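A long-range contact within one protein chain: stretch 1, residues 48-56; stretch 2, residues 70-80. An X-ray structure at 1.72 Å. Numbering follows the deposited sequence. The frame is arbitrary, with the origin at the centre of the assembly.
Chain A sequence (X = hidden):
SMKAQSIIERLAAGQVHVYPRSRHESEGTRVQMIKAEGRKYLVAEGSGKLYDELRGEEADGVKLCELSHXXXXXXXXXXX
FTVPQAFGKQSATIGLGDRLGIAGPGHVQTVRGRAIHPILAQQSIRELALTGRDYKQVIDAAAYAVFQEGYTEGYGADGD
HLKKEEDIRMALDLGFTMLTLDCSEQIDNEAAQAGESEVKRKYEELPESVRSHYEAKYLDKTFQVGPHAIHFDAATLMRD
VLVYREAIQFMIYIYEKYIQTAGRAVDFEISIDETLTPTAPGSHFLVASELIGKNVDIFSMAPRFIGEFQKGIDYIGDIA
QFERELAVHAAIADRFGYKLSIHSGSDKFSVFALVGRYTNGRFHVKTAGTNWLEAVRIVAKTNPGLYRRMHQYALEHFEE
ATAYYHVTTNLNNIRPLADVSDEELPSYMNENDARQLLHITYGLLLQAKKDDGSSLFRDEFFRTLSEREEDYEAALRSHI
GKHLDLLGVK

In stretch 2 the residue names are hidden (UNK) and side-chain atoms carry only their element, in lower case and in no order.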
# COMPACT_ATOMS: atom_id res chain seq x y z
N GLY A 48 -2.66 -0.59 37.70
CA GLY A 48 -1.37 -0.39 37.06
C GLY A 48 -1.38 0.83 36.18
O GLY A 48 -2.43 1.42 35.90
N LYS A 49 -0.18 1.21 35.74
CA LYS A 49 -0.05 2.41 34.91
C LYS A 49 -0.77 2.25 33.58
O LYS A 49 -1.28 3.23 33.03
CB LYS A 49 1.42 2.74 34.66
CG LYS A 49 2.13 3.38 35.86
CD LYS A 49 3.53 3.86 35.50
CE LYS A 49 4.37 2.72 34.92
NZ LYS A 49 4.33 1.49 35.76
N LEU A 50 -0.83 1.02 33.05
CA LEU A 50 -1.58 0.80 31.82
C LEU A 50 -3.07 1.07 32.05
O LEU A 50 -3.71 1.78 31.28
CB LEU A 50 -1.35 -0.62 31.31
CG LEU A 50 -2.20 -1.05 30.11
CD1 LEU A 50 -2.09 -0.05 28.97
CD2 LEU A 50 -1.81 -2.45 29.65
N TYR A 51 -3.63 0.52 33.14
CA TYR A 51 -5.03 0.78 33.47
C TYR A 51 -5.29 2.28 33.62
O TYR A 51 -6.32 2.79 33.17
CB TYR A 51 -5.42 0.03 34.74
CG TYR A 51 -6.90 0.14 35.11
CD1 TYR A 51 -7.40 1.26 35.78
CD2 TYR A 51 -7.79 -0.89 34.80
CE1 TYR A 51 -8.74 1.36 36.12
CE2 TYR A 51 -9.13 -0.80 35.14
CZ TYR A 51 -9.60 0.33 35.80
OH TYR A 51 -10.93 0.41 36.13
N ASP A 52 -4.37 2.99 34.28
CA ASP A 52 -4.61 4.40 34.58
C ASP A 52 -4.56 5.25 33.32
O ASP A 52 -5.30 6.24 33.20
CB ASP A 52 -3.58 4.90 35.59
CG ASP A 52 -3.62 4.13 36.89
OD1 ASP A 52 -4.71 3.65 37.27
OD2 ASP A 52 -2.57 4.00 37.54
N GLU A 53 -3.69 4.89 32.37
CA GLU A 53 -3.46 5.74 31.20
C GLU A 53 -4.52 5.53 30.12
O GLU A 53 -4.82 6.47 29.38
CB GLU A 53 -2.06 5.47 30.64
CG GLU A 53 -0.95 6.00 31.55
CD GLU A 53 0.41 5.37 31.28
OE1 GLU A 53 0.60 4.79 30.19
OE2 GLU A 53 1.28 5.45 32.17
N LEU A 54 -5.08 4.34 30.02
CA LEU A 54 -6.19 4.13 29.09
C LEU A 54 -7.38 4.99 29.49
O LEU A 54 -7.68 5.17 30.67
CB LEU A 54 -6.58 2.66 29.06
CG LEU A 54 -5.54 1.73 28.43
CD1 LEU A 54 -5.84 0.28 28.79
CD2 LEU A 54 -5.51 1.94 26.92
N ARG A 55 -8.05 5.53 28.48
CA ARG A 55 -9.26 6.33 28.67
C ARG A 55 -10.47 5.45 28.36
O ARG A 55 -10.57 4.88 27.27
CB ARG A 55 -9.24 7.56 27.77
CG ARG A 55 -10.38 8.54 28.02
CD ARG A 55 -9.94 9.99 27.78
NE ARG A 55 -10.92 10.73 26.99
CZ ARG A 55 -11.02 12.06 26.99
NH1 ARG A 55 -11.94 12.65 26.24
NH2 ARG A 55 -10.20 12.79 27.73
N GLY A 56 -11.37 5.34 29.33
CA GLY A 56 -12.57 4.57 29.13
C GLY A 56 -13.53 4.75 30.28
O GLY A 56 -13.32 5.59 31.15
N UNK A 70 -5.78 8.13 20.96
CA UNK A 70 -5.04 8.33 22.20
C UNK A 70 -4.77 7.01 22.90
O UNK A 70 -3.69 6.81 23.46
c UNK A 70 -4.20 11.27 22.65
o UNK A 70 -3.88 12.07 21.74
c UNK A 70 -5.79 9.30 23.12
o UNK A 70 -3.37 10.87 23.51
c UNK A 70 -5.65 10.77 22.71
N UNK A 71 -5.74 6.08 22.88
CA UNK A 71 -5.51 4.79 23.50
C UNK A 71 -4.53 3.95 22.70
O UNK A 71 -3.84 3.10 23.27
n UNK A 71 -8.93 4.30 24.89
o UNK A 71 -7.03 5.09 25.83
c UNK A 71 -6.84 4.05 23.67
c UNK A 71 -7.61 4.53 24.89
N UNK A 72 -4.43 4.19 21.38
CA UNK A 72 -3.40 3.51 20.60
C UNK A 72 -2.01 3.96 21.04
O UNK A 72 -1.08 3.15 21.11
c UNK A 72 -0.70 5.32 16.23
c UNK A 72 -2.74 2.89 18.21
c UNK A 72 -1.42 3.58 17.82
n UNK A 72 -1.02 6.23 15.33
n UNK A 72 -1.65 4.61 16.82
n UNK A 72 0.58 5.12 16.55
c UNK A 72 -3.60 3.77 19.11
N UNK A 73 -1.86 5.25 21.35
CA UNK A 73 -0.56 5.73 21.80
C UNK A 73 -0.20 5.13 23.15
O UNK A 73 0.97 4.81 23.41
c UNK A 73 -0.94 9.47 20.70
c UNK A 73 -0.55 7.26 21.86
c UNK A 73 -0.87 7.96 20.54
c UNK A 73 0.17 7.59 19.49
N UNK A 74 -1.20 4.93 24.01
CA UNK A 74 -0.96 4.24 25.28
C UNK A 74 -0.50 2.81 25.03
O UNK A 74 0.47 2.33 25.64
c UNK A 74 -2.22 4.29 26.15
c UNK A 74 -2.64 5.73 26.38
c UNK A 74 -1.98 3.55 27.46
N UNK A 75 -1.18 2.10 24.12
CA UNK A 75 -0.75 0.74 23.81
C UNK A 75 0.67 0.73 23.23
O UNK A 75 1.47 -0.16 23.54
c UNK A 75 -3.81 -1.17 22.26
c UNK A 75 -1.72 0.07 22.83
c UNK A 75 -3.12 -0.29 23.31
c UNK A 75 -3.08 -1.01 24.64
N UNK A 76 1.00 1.73 22.40
CA UNK A 76 2.35 1.83 21.85
C UNK A 76 3.39 1.89 22.95
O UNK A 76 4.47 1.30 22.83
c UNK A 76 2.47 3.07 20.96
c UNK A 76 1.89 2.88 19.56
n UNK A 76 1.53 1.65 19.19
o UNK A 76 1.76 3.86 18.83
N UNK A 77 3.10 2.62 24.03
CA UNK A 77 4.08 2.79 25.10
C UNK A 77 4.32 1.49 25.86
O UNK A 77 5.45 1.20 26.26
n UNK A 77 2.89 5.54 28.38
c UNK A 77 3.64 3.89 26.06
n UNK A 77 2.58 6.98 26.60
c UNK A 77 4.52 4.00 27.31
n UNK A 77 0.82 6.50 28.02
c UNK A 77 4.30 5.30 28.08
c UNK A 77 2.10 6.34 27.67
N UNK A 78 3.27 0.69 26.06
CA UNK A 78 3.38 -0.51 26.88
C UNK A 78 3.61 -1.78 26.07
O UNK A 78 4.02 -2.80 26.64
c UNK A 78 1.98 1.49 30.65
c UNK A 78 1.39 1.69 28.54
c UNK A 78 1.91 0.45 28.71
c UNK A 78 2.12 -0.67 27.74
n UNK A 78 2.27 0.36 30.04
n UNK A 78 1.44 2.32 29.76
N UNK A 79 3.36 -1.76 24.76
CA UNK A 79 3.49 -2.94 23.92
C UNK A 79 4.24 -2.55 22.66
O UNK A 79 3.64 -2.14 21.65
c UNK A 79 1.34 -3.93 24.82
c UNK A 79 -0.40 -3.48 26.44
c UNK A 79 0.32 -3.12 25.30
c UNK A 79 -0.09 -4.66 27.09
c UNK A 79 1.64 -5.10 25.49
c UNK A 79 2.12 -3.53 23.60
c UNK A 79 0.93 -5.47 26.62
N UNK A 80 5.57 -2.65 22.68
CA UNK A 80 6.36 -2.21 21.52
C UNK A 80 5.99 -2.90 20.21
O UNK A 80 6.18 -2.29 19.14
c UNK A 80 7.80 -2.52 21.94
c UNK A 80 6.42 -2.99 23.84
c UNK A 80 7.75 -2.42 23.45
O HOH W 1 3.76 4.89 31.37

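Position 70 has three side-chain carbons, the third carrying two oxygens; CA-to-CB points toward stretch 1, yet no side-chain atom comes within 6.0 Å of it. Two carbons ending in a carboxylate, whose carbon is the third, make glutamate, Glu70.

Position 71 has two carbons, the second bearing one oxygen and one nitrogen. Its amide faces the backbone of Arg55: the oxygen lies 2.9 Å from Arg55 N and the nitrogen 2.9 Å from Arg55 O. The residue is Asn71. Both are hydrogen bonds, with N-H...acceptor angles of 178° and 171°.

Position 72 has three carbons, a nitrogen, then a carbon with two more nitrogens: a guanidinium, hence Arg72. It points away from stretch 1. Position 73 has four carbons forked at the second; Leu73 is out of reach.

At position 74, one carbon carries two others, a fork at CB. One branch lies 3.7 Å from Glu53 CB and 3.9 Å from both Leu50 CD1 and Leu54 CD2. This is Val74, and CG1 is the branch concerned.

Position 75 again has four carbons forked at the second: Leu75, whose CD2 is 4.5 Å from Leu54 CD2. Position 76 has two carbons ending in one oxygen and one nitrogen, so it is Asn76; it makes no contact across, but its OD1 accepts from Arg72 NH1 at 2.9 Å.

Position 77 has three carbons, then a guanidinium at the edge of which sits Glu53 OE1. Arg77 forms a salt bridge, NH1 to Glu53 OE1 at 2.8 Å, and its NE donates to the same Glu53 OE1 at 3.0 Å.

Position 78 is one carbon followed by a five-membered ring of three carbons and two nitrogens, a histidine. His78 NE2 donates to Glu53 OE1 at 2.6 Å and 177°, in the ring plane, while Leu50 CB sits 4.1 Å from the ring centroid, 16° off the normal, a CH-pi contact.

Position 79 carries a six-carbon ring on one carbon, without oxygen: Phe79, whose CE2 is 3.7 Å from Leu50 CD2. At position 80, three carbons close onto the backbone N, giving Pro80, beyond reach.

The helices run nearly antiparallel, at 166°, so Leu54 pairs with Asn71 and Leu50 with His78. Asn71 holds the chain just past the first helix, Val74 packs against both Leu50 and Leu54, and Glu53 OE1 gathers Arg77 and His78. Water 1 adds a bridge, donating to Glu53 OE2 at 2.7 Å and weakly accepting from Arg77 NE at 3.2 Å.

Stretch 2 (70-80) ENRLVLNRHFP
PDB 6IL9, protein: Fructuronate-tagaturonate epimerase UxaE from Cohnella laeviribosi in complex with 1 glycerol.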